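Local structure of ketosynthase (Streptomyces sp. MSC090213JE08, 6KXD) at residues A13-P16 / P17-V21; A82-D85 / R86-L90; R189-G193 / Q194-T198. The protein probably works as one half of the ishigamide ketosynthase/chain length factor pair, in the polyketide chain extension of a highly reducing type II synthase. One frame throughout, in Å; residues are numbered along the deposited sequence.

Contact 2 is buried, whereas contacts 1 and 3 are only partly so; contact 1 lies across the chain's centre from contact 2, with contact 3 on contact 1's side. Contact 1 turns the chain into strand 20-29 with a proline-rich type II turn, contact 2 starts helix 86-99 with an aspartate N-cap, and contact 3 ends helix 180-193 with a Schellman motif. A side-chain carboxylate does the capping in contact 2; in contact 1 a threonine hydroxyl and N-H share one carbonyl, and in contact 3 the bonds run between backbone groups. Contacts 1 and 3 meet where Pro20 packs on Arg189; contact 2 touches neither. Among the three, contact 3 alone reaches the partner chain.

Contact 1 of 3, residues A13-P16 / P17-V21; sequences ATLP and PGTPV
Leu15 spreads its two methyl groups over two residues of the chain ahead: Leu15 CD1 lies 4.0 Å from Val21 CG1, and Leu15 CD2 is the same 4.0 Å from Thr19 CG2. The Leu15 and Thr19 side chains cross at about a right angle. Pro16 then opens a type II beta turn that runs to Thr19. Its ring presses on that of Pro17, with Pro16 CB 3.3 Å from Pro17 CD, tighter than usual, between directly bonded neighbours. The carbonyl of Pro16 is gripped twice by Thr19. The hydroxyl Thr19 OG1 donates to Pro16 O over 3.2 Å from above the carbonyl plane, and Thr19 N reaches Pro16 O in a weak bond of 3.4 Å that closes the turn. Beside these bonds the Pro16 ring flanks the hydroxyl, Pro16 CD lying 3.5 Å from Thr19 OG1. Gly18 takes the positive phi (71°) that the third position of a type II turn calls for, and its N-H is bonded to the carboxylate of Glu242. The turn delivers the chain into strand 20-29. Thr19, just before the strand, bonds through its backbone to Ala241; within it Val21 bonds to Glu239 of strand 229-240 and Pro20 to Val252 of strand 250-259. Thr19 also packs on Ala251, setting the turn against strand 250-259, and Leu15 packs on the same strand through Ala251 and Leu253.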
loop_
_atom_site.group_PDB
_atom_site.type_symbol
_atom_site.label_atom_id
_atom_site.label_comp_id
_atom_site.label_asym_id
_atom_site.label_seq_id
_atom_site.Cartn_x
_atom_site.Cartn_y
_atom_site.Cartn_z
ATOM N N ALA B 13 26.686 17.417 11.808
ATOM C CA ALA B 13 26.868 17.304 13.257
ATOM C C ALA B 13 25.652 17.888 14.003
ATOM O O ALA B 13 25.467 17.597 15.181
ATOM C CB ALA B 13 28.154 17.992 13.661
ATOM N N THR B 14 24.817 18.676 13.305
ATOM C CA THR B 14 23.731 19.481 13.903
ATOM C C THR B 14 22.433 18.674 14.063
ATOM O O THR B 14 21.468 19.201 14.611
ATOM C CB THR B 14 23.407 20.715 13.042
ATOM O OG1 THR B 14 24.533 21.024 12.220
ATOM C CG2 THR B 14 23.035 21.932 13.861
ATOM N N LEU B 15 22.419 17.413 13.596
ATOM C CA LEU B 15 21.172 16.642 13.327
ATOM C C LEU B 15 20.687 15.885 14.557
ATOM O O LEU B 15 21.466 15.161 15.169
ATOM C CB LEU B 15 21.437 15.619 12.216
ATOM C CG LEU B 15 21.359 16.141 10.787
ATOM C CD1 LEU B 15 21.654 15.016 9.804
ATOM C CD2 LEU B 15 19.996 16.770 10.517
ATOM N N PRO B 16 19.369 15.902 14.874
ATOM C CA PRO B 16 18.840 15.062 15.950
ATOM C C PRO B 16 19.257 13.602 15.780
ATOM O O PRO B 16 19.644 13.172 14.690
ATOM C CB PRO B 16 17.313 15.219 15.868
ATOM C CG PRO B 16 17.105 16.525 15.119
ATOM C CD PRO B 16 18.319 16.705 14.226
ATOM N N PRO B 17 19.186 12.783 16.854
ATOM C CA PRO B 17 19.683 11.413 16.790
ATOM C C PRO B 17 18.610 10.618 16.033
ATOM O O PRO B 17 17.407 10.890 16.198
ATOM C CB PRO B 17 19.853 11.047 18.272
ATOM C CG PRO B 17 18.749 11.836 18.978
ATOM C CD PRO B 17 18.529 13.083 18.140
ATOM N N GLY B 18 19.050 9.717 15.151
ATOM C CA GLY B 18 18.142 8.899 14.330
ATOM C C GLY B 18 17.406 9.685 13.245
ATOM O O GLY B 18 16.357 9.243 12.793
ATOM N N THR B 19 17.943 10.838 12.816
ATOM C CA THR B 19 17.383 11.564 11.670
ATOM C C THR B 19 17.727 10.791 10.402
ATOM O O THR B 19 18.874 10.404 10.168
ATOM C CB THR B 19 17.864 13.018 11.553
ATOM O OG1 THR B 19 17.289 13.783 12.615
ATOM C CG2 THR B 19 17.481 13.643 10.231
ATOM N N PRO B 20 16.738 10.513 9.533
ATOM C CA PRO B 20 17.055 9.845 8.277
ATOM C C PRO B 20 17.782 10.793 7.321
ATOM O O PRO B 20 17.487 11.987 7.261
ATOM C CB PRO B 20 15.698 9.357 7.767
ATOM C CG PRO B 20 14.686 10.251 8.422
ATOM C CD PRO B 20 15.298 10.750 9.722
ATOM N N VAL B 21 18.722 10.218 6.585
ATOM C CA VAL B 21 19.473 10.874 5.620
ATOM C C VAL B 21 19.335 10.100 4.330
ATOM O O VAL B 21 19.352 8.876 4.329
ATOM C CB VAL B 21 20.949 11.053 6.031
ATOM C CG1 VAL B 21 21.038 11.998 7.220
ATOM C CG2 VAL B 21 21.660 9.757 6.342
#

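Contact 2 of 3, residues A82-D85 / R86-L90; sequences AKMD and RLTAL
Asp85 caps the first turn of helix 86-99 with both carboxylate oxygens, each given to Thr88. Its CG sits between the backbone N and the carbonyl carbon (chi1 60°), which folds the carboxylate back over the helix start. From there Asp85 OD1 accepts from Thr88 OG1 at 2.8 Å on the lone pair facing the other oxygen. Asp85 OD2 accepts from Thr88 N at 3.0 Å, met from above the carboxylate plane, and lies 3.3 Å from Leu87 CB. Two bonds from one residue fix the rotation of the carboxylate, while the negative charge at the amino end probably gains from the helix dipole. Thr88 gives its OG1 branch to the cap and turns its CG2 branch to Met84. The Thr88 hydroxyl is also bonded to His156 ND1. The helix's backbone bonding starts at Asp85 O, which accepts from Ala89 N at 2.9 Å. Met84 runs extended to its sulfur, with CG anti to the backbone N (chi1 177°), and Met84 SD rests 3.8 Å from Ala89 CB and 4.0 Å from Thr88 CG2. Met84, just before the N-cap, thus meets Ala89, the fourth residue after the cap, in the positions of a hydrophobic staple. Leu76 of helix 72-76 packs on both Met84 and Ala89, Phe151 of helix 149-152 meets Met84 and Asp85, and helix 156-165 lies against Thr88 through Ala157 and Ala160.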
loop_
_atom_site.group_PDB
_atom_site.type_symbol
_atom_site.label_atom_id
_atom_site.label_comp_id
_atom_site.label_asym_id
_atom_site.label_seq_id
_atom_site.Cartn_x
_atom_site.Cartn_y
_atom_site.Cartn_z
ATOM N N ALA B 82 9.828 -10.604 -20.908
ATOM C CA ALA B 82 8.929 -10.535 -22.095
ATOM C C ALA B 82 7.535 -9.995 -21.717
ATOM O O ALA B 82 6.924 -9.314 -22.515
ATOM C CB ALA B 82 8.832 -11.902 -22.739
ATOM N N LYS B 83 7.030 -10.398 -20.553
ATOM C CA LYS B 83 5.692 -10.061 -20.077
ATOM C C LYS B 83 5.755 -9.011 -18.959
ATOM O O LYS B 83 4.728 -8.674 -18.343
ATOM C CB LYS B 83 5.032 -11.323 -19.535
ATOM C CG LYS B 83 4.858 -12.459 -20.535
ATOM C CD LYS B 83 4.549 -11.930 -21.891
ATOM C CE LYS B 83 3.709 -12.843 -22.766
ATOM N NZ LYS B 83 3.087 -12.027 -23.839
ATOM N N MET B 84 6.955 -8.514 -18.670
ATOM C CA MET B 84 7.163 -7.601 -17.559
ATOM C C MET B 84 6.466 -6.274 -17.838
ATOM O O MET B 84 6.602 -5.677 -18.904
ATOM C CB MET B 84 8.645 -7.320 -17.326
ATOM C CG MET B 84 8.883 -6.309 -16.222
ATOM S SD MET B 84 10.611 -6.086 -15.865
ATOM C CE MET B 84 11.046 -7.712 -15.255
ATOM N N ASP B 85 5.768 -5.782 -16.819
ATOM C CA ASP B 85 5.123 -4.487 -16.943
ATOM C C ASP B 85 6.179 -3.385 -16.858
ATOM O O ASP B 85 7.218 -3.479 -16.179
ATOM C CB ASP B 85 4.057 -4.302 -15.871
ATOM C CG ASP B 85 4.656 -4.392 -14.484
ATOM O OD1 ASP B 85 5.268 -5.426 -14.163
ATOM O OD2 ASP B 85 4.548 -3.389 -13.736
ATOM N N ARG B 86 5.874 -2.274 -17.505
ATOM C CA ARG B 86 6.770 -1.189 -17.599
ATOM C C ARG B 86 7.036 -0.620 -16.195
ATOM O O ARG B 86 8.138 -0.229 -15.925
ATOM C CB ARG B 86 6.191 -0.181 -18.572
ATOM C CG ARG B 86 7.091 0.995 -18.870
ATOM C CD ARG B 86 6.398 1.782 -19.954
ATOM N NE ARG B 86 7.166 2.919 -20.365
ATOM C CZ ARG B 86 8.146 2.888 -21.252
ATOM N NH1 ARG B 86 8.454 1.747 -21.851
ATOM N NH2 ARG B 86 8.825 3.990 -21.520
ATOM N N LEU B 87 6.028 -0.614 -15.318
ATOM C CA LEU B 87 6.160 -0.039 -13.998
ATOM C C LEU B 87 7.276 -0.775 -13.262
ATOM O O LEU B 87 8.263 -0.167 -12.798
ATOM C CB LEU B 87 4.840 -0.139 -13.239
ATOM C CG LEU B 87 4.923 0.282 -11.774
ATOM C CD1 LEU B 87 5.295 1.761 -11.681
ATOM C CD2 LEU B 87 3.619 -0.000 -11.070
ATOM N N THR B 88 7.171 -2.101 -13.275
ATOM C CA THR B 88 8.171 -2.914 -12.646
ATOM C C THR B 88 9.518 -2.645 -13.286
ATOM O O THR B 88 10.539 -2.532 -12.556
ATOM C CB THR B 88 7.847 -4.403 -12.692
ATOM O OG1 THR B 88 6.728 -4.689 -11.857
ATOM C CG2 THR B 88 9.029 -5.246 -12.245
ATOM N N ALA B 89 9.547 -2.589 -14.605
ATOM C CA ALA B 89 10.815 -2.398 -15.310
ATOM C C ALA B 89 11.461 -1.088 -14.881
ATOM O O ALA B 89 12.661 -1.029 -14.626
ATOM C CB ALA B 89 10.602 -2.422 -16.796
ATOM N N LEU B 90 10.652 -0.034 -14.790
ATOM C CA LEU B 90 11.223 1.242 -14.406
ATOM C C LEU B 90 11.826 1.188 -13.007
ATOM O O LEU B 90 12.890 1.798 -12.751
ATOM C CB LEU B 90 10.124 2.288 -14.425
ATOM C CG LEU B 90 9.649 2.663 -15.819
ATOM C CD1 LEU B 90 8.342 3.401 -15.660
ATOM C CD2 LEU B 90 10.672 3.471 -16.566
#

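Contact 3 of 3, residues R189-G193 / Q194-T198; sequences RRLMG and QGRAT
A Schellman motif ends helix 180-193 here, turning the chain from Leu191 to Arg196 and on toward strand 199-206 in this thiolase-type fold, beside the partner chain. Gly195 leaves the helix with positive phi (80°), and the two bonds of the motif close around it. Arg196 N reaches back to Leu191 O at 2.9 Å, a nearly straight bond (164° at the hydrogen), while Gly195 N donates to Met192 O from well above its carbonyl plane, also at 2.9 Å. Gln194 N makes only weak bonds, to Arg190 O and Leu191 O. Within the loop that follows, Arg196 lies against Leu191: Arg196 CD is 3.8 Å from Leu191 CG, the two chains crossing at a slant, and Leu191 CG meets the edge of the guanidinium near its plane. Beyond that point the arginine forms salt bridges with Asp287 and Asp182 of the partner chain. Arg190 reaches across to Glu162 and Glu188 of the partner chain, so arginines before and after the helix end both bridge to it. Met192 faces inward, onto Tyr200 of strand 199-206 and Val238 of strand 229-240; Met192 CA makes a C-H contact to Ala197 O at 3.4 Å. Gln194 bends at chi2 (-55°), bringing OE1 near a water that donates to Gln194 OE1 and to Arg190 O, each at 2.9 Å.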
loop_
_atom_site.group_PDB
_atom_site.type_symbol
_atom_site.label_atom_id
_atom_site.label_comp_id
_atom_site.label_asym_id
_atom_site.label_seq_id
_atom_site.Cartn_x
_atom_site.Cartn_y
_atom_site.Cartn_z
ATOM N N ARG B 189 10.850 6.276 7.227
ATOM C CA ARG B 189 11.330 7.043 8.335
ATOM C C ARG B 189 10.817 6.417 9.625
ATOM O O ARG B 189 11.579 6.216 10.556
ATOM C CB ARG B 189 10.905 8.514 8.224
ATOM C CG ARG B 189 11.257 9.314 9.467
ATOM C CD ARG B 189 10.836 10.755 9.287
ATOM N NE ARG B 189 9.395 10.915 9.496
ATOM C CZ ARG B 189 8.798 10.884 10.680
ATOM N NH1 ARG B 189 9.529 10.881 11.783
ATOM N NH2 ARG B 189 7.474 10.849 10.764
ATOM N N ARG B 190 9.515 6.129 9.686
ATOM C CA ARG B 190 8.928 5.570 10.885
ATOM C C ARG B 190 9.450 4.166 11.178
ATOM O O ARG B 190 9.879 3.887 12.277
ATOM C CB ARG B 190 7.420 5.519 10.751
ATOM C CG ARG B 190 6.815 6.897 10.834
ATOM C CD ARG B 190 5.678 6.882 11.777
ATOM N NE ARG B 190 5.229 8.246 11.957
ATOM C CZ ARG B 190 4.152 8.779 11.405
ATOM N NH1 ARG B 190 3.346 8.063 10.619
ATOM N NH2 ARG B 190 3.908 10.057 11.660
ATOM N N LEU B 191 9.456 3.285 10.173
ATOM C CA LEU B 191 9.946 1.916 10.388
ATOM C C LEU B 191 11.416 1.906 10.801
ATOM O O LEU B 191 11.792 1.082 11.658
ATOM C CB LEU B 191 9.698 1.032 9.164
ATOM C CG LEU B 191 8.373 0.275 9.271
ATOM C CD1 LEU B 191 7.167 1.219 9.223
ATOM C CD2 LEU B 191 8.251 -0.795 8.198
ATOM N N MET B 192 12.235 2.762 10.192
ATOM C CA MET B 192 13.636 2.820 10.564
ATOM C C MET B 192 13.746 3.327 12.001
ATOM O O MET B 192 14.540 2.785 12.764
ATOM C CB MET B 192 14.403 3.761 9.656
ATOM C CG MET B 192 14.535 3.234 8.275
ATOM S SD MET B 192 15.349 4.465 7.264
ATOM C CE MET B 192 17.008 4.308 7.895
ATOM N N GLY B 193 12.897 4.308 12.335
ATOM C CA GLY B 193 12.728 4.854 13.678
ATOM C C GLY B 193 12.440 3.775 14.705
ATOM O O GLY B 193 12.853 3.885 15.874
ATOM N N GLN B 194 11.755 2.710 14.285
ATOM C CA GLN B 194 11.386 1.638 15.188
ATOM C C GLN B 194 12.367 0.465 15.088
ATOM O O GLN B 194 12.131 -0.575 15.681
ATOM C CB GLN B 194 9.951 1.223 14.892
ATOM C CG GLN B 194 8.955 2.342 15.172
ATOM C CD GLN B 194 9.074 2.850 16.593
ATOM O OE1 GLN B 194 9.394 4.010 16.855
ATOM N NE2 GLN B 194 8.861 1.948 17.521
ATOM N N GLY B 195 13.419 0.603 14.277
ATOM C CA GLY B 195 14.437 -0.408 14.186
ATOM C C GLY B 195 14.034 -1.565 13.287
ATOM O O GLY B 195 14.623 -2.598 13.348
ATOM N N ARG B 196 13.069 -1.367 12.377
ATOM C CA ARG B 196 12.599 -2.437 11.499
ATOM C C ARG B 196 13.498 -2.566 10.266
ATOM O O ARG B 196 13.470 -3.559 9.551
ATOM C CB ARG B 196 11.140 -2.181 11.104
ATOM C CG ARG B 196 10.191 -3.244 11.612
ATOM C CD ARG B 196 8.745 -2.867 11.442
ATOM N NE ARG B 196 8.182 -2.526 12.716
ATOM C CZ ARG B 196 7.974 -3.399 13.701
ATOM N NH1 ARG B 196 8.318 -4.667 13.546
ATOM N NH2 ARG B 196 7.388 -2.992 14.813
ATOM N N ALA B 197 14.323 -1.545 10.042
ATOM C CA ALA B 197 15.264 -1.465 8.950
ATOM C C ALA B 197 16.355 -0.487 9.374
ATOM O O ALA B 197 16.063 0.436 10.091
ATOM C CB ALA B 197 14.565 -0.987 7.683
ATOM N N THR B 198 17.589 -0.721 8.922
ATOM C CA THR B 198 18.718 0.209 9.099
ATOM C C THR B 198 18.894 1.068 7.845
ATOM O O THR B 198 19.478 2.125 7.882
ATOM C CB THR B 198 19.992 -0.593 9.398
ATOM O OG1 THR B 198 20.266 -1.448 8.277
ATOM C CG2 THR B 198 19.804 -1.427 10.652
HETATM O O HOH W 1 9.598 5.669 14.498
#